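Local coordinates for BILBO1_N domain-containing protein (Trypanosoma brucei equiperdum, PDB 7A1I) that is of uncertain function but forms a ubiquitin-like BILBO1 N-terminal domain, probably a protein-binding module like that of the flagellar pocket collar protein BILBO1, at residues N45-L49 with K50-R54. Sequence-based numbering, arbitrary orientation.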
loop_
_atom_site.group_PDB
_atom_site.type_symbol
_atom_site.label_atom_id
_atom_site.label_comp_id
_atom_site.label_asym_id
_atom_site.label_seq_id
_atom_site.Cartn_x
_atom_site.Cartn_y
_atom_site.Cartn_z
ATOM N N ASN A 45 -0.086 10.884 7.163
ATOM C CA ASN A 45 -1.122 11.920 7.151
ATOM C C ASN A 45 -2.512 11.327 7.359
ATOM O O ASN A 45 -3.375 11.946 8.000
ATOM C CB ASN A 45 -1.078 12.706 5.843
ATOM C CG ASN A 45 0.022 13.747 5.832
ATOM O OD1 ASN A 45 0.403 14.266 6.880
ATOM N ND2 ASN A 45 0.551 14.043 4.648
ATOM N N TYR A 46 -2.760 10.137 6.815
ATOM C CA TYR A 46 -4.048 9.492 7.047
ATOM C C TYR A 46 -4.256 9.192 8.530
ATOM O O TYR A 46 -5.272 9.593 9.114
ATOM C CB TYR A 46 -4.147 8.217 6.205
ATOM C CG TYR A 46 -5.493 7.534 6.323
ATOM C CD1 TYR A 46 -5.671 6.441 7.177
ATOM C CD2 TYR A 46 -6.583 7.979 5.596
ATOM C CE1 TYR A 46 -6.923 5.825 7.301
ATOM C CE2 TYR A 46 -7.829 7.362 5.710
ATOM C CZ TYR A 46 -7.980 6.275 6.552
ATOM O OH TYR A 46 -9.212 5.669 6.661
ATOM N N PHE A 47 -3.262 8.573 9.172
ATOM C CA PHE A 47 -3.319 8.325 10.613
ATOM C C PHE A 47 -3.588 9.608 11.385
ATOM O O PHE A 47 -4.384 9.607 12.335
ATOM C CB PHE A 47 -2.011 7.699 11.120
ATOM C CG PHE A 47 -1.902 6.204 10.918
ATOM C CD1 PHE A 47 -2.701 5.539 10.002
ATOM C CD2 PHE A 47 -0.999 5.462 11.686
ATOM C CE1 PHE A 47 -2.589 4.153 9.831
ATOM C CE2 PHE A 47 -0.871 4.082 11.518
ATOM C CZ PHE A 47 -1.666 3.424 10.588
ATOM N N ARG A 48 -2.919 10.712 11.007
ATOM C CA ARG A 48 -3.167 11.981 11.702
ATOM C C ARG A 48 -4.595 12.448 11.489
ATOM O O ARG A 48 -5.216 13.004 12.401
ATOM C CB ARG A 48 -2.209 13.081 11.234
ATOM C CG ARG A 48 -0.737 12.766 11.373
ATOM C CD ARG A 48 -0.296 12.554 12.811
ATOM N NE ARG A 48 0.983 11.852 12.806
ATOM C CZ ARG A 48 1.132 10.560 13.082
ATOM N NH1 ARG A 48 0.077 9.822 13.430
ATOM N NH2 ARG A 48 2.344 10.012 13.022
ATOM N N LEU A 49 -5.128 12.240 10.285
ATOM C CA LEU A 49 -6.498 12.642 9.989
ATOM C C LEU A 49 -7.505 11.862 10.834
ATOM O O LEU A 49 -8.527 12.411 11.261
ATOM C CB LEU A 49 -6.773 12.442 8.503
ATOM C CG LEU A 49 -8.149 12.836 7.968
ATOM C CD1 LEU A 49 -8.326 14.351 8.002
ATOM C CD2 LEU A 49 -8.314 12.302 6.551
ATOM N N LYS A 50 -7.234 10.585 11.084
ATOM C CA LYS A 50 -8.130 9.722 11.847
ATOM C C LYS A 50 -7.934 9.838 13.353
ATOM O O LYS A 50 -8.692 9.223 14.110
ATOM C CB LYS A 50 -7.935 8.263 11.404
ATOM C CG LYS A 50 -8.330 8.015 9.960
ATOM C CD LYS A 50 -9.776 8.472 9.742
ATOM C CE LYS A 50 -9.974 9.089 8.357
ATOM N NZ LYS A 50 -11.397 9.461 8.106
ATOM N N GLY A 51 -6.975 10.643 13.804
ATOM C CA GLY A 51 -6.707 10.827 15.215
ATOM C C GLY A 51 -5.761 9.817 15.817
ATOM O O GLY A 51 -5.662 9.734 17.046
ATOM N N ILE A 52 -5.051 9.068 15.003
ATOM C CA ILE A 52 -4.099 8.081 15.491
ATOM C C ILE A 52 -2.779 8.787 15.752
ATOM O O ILE A 52 -2.276 9.520 14.893
ATOM C CB ILE A 52 -3.938 6.939 14.480
ATOM C CG1 ILE A 52 -5.240 6.162 14.395
ATOM C CG2 ILE A 52 -2.792 6.014 14.878
ATOM C CD1 ILE A 52 -5.768 6.038 12.996
ATOM N N SER A 53 -2.241 8.605 16.957
ATOM C CA SER A 53 -1.034 9.311 17.369
ATOM C C SER A 53 0.249 8.590 16.971
ATOM O O SER A 53 1.288 9.243 16.804
ATOM C CB SER A 53 -1.050 9.529 18.881
ATOM O OG SER A 53 -1.511 8.361 19.533
ATOM N N ARG A 54 0.220 7.266 16.842
ATOM C CA ARG A 54 1.433 6.539 16.492
ATOM C C ARG A 54 1.795 6.771 15.027
ATOM O O ARG A 54 0.939 7.036 14.180
ATOM C CB ARG A 54 1.277 5.045 16.764
ATOM C CG ARG A 54 0.371 4.328 15.796
ATOM C CD ARG A 54 0.147 2.877 16.216
ATOM N NE ARG A 54 -0.770 2.201 15.302
ATOM C CZ ARG A 54 -2.084 2.135 15.489
ATOM N NH1 ARG A 54 -2.629 2.698 16.561
ATOM N NH2 ARG A 54 -2.851 1.511 14.603
#
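R48 reaches past the end of helix 32-50 to bond the loop that follows. Its NH1 makes a fairly straight bond (164°) to the O of R54, 3.0 Å away; that oxygen lies in the guanidinium plane, while the nitrogen stands well above the R54 carbonyl plane. NH1 also makes a weak bond to the O of I52, and the S53 carbonyl oxygen sits over the guanidinium face. CB of R48 points away from the loop, and the bend at chi2 (-63°) helps bring the guanidinium back to these carbonyls. Within the backbone, the helix closes in a Schellman motif: K50 N bonds to Y46 O at 3.0 Å, I52 N to F47 O at 2.8 Å, and G51 supplies the positive phi (87°) that turns the chain. The buried F47 packs against I52, its CD2 3.7 Å from I52 CG2, with the R54 oxygen at the ring edge; both side chains also touch C14 of strand 6-14. K50 CG lies over one face of the Y46 ring, 4.0 Å from its centroid, as a CH-pi contact. R54 turns its own guanidinium to D15 in a salt bridge. One arginine thus bonds two loop carbonyls, I52's weakly, tying the loop's path to the helix end just where helical bonding stops.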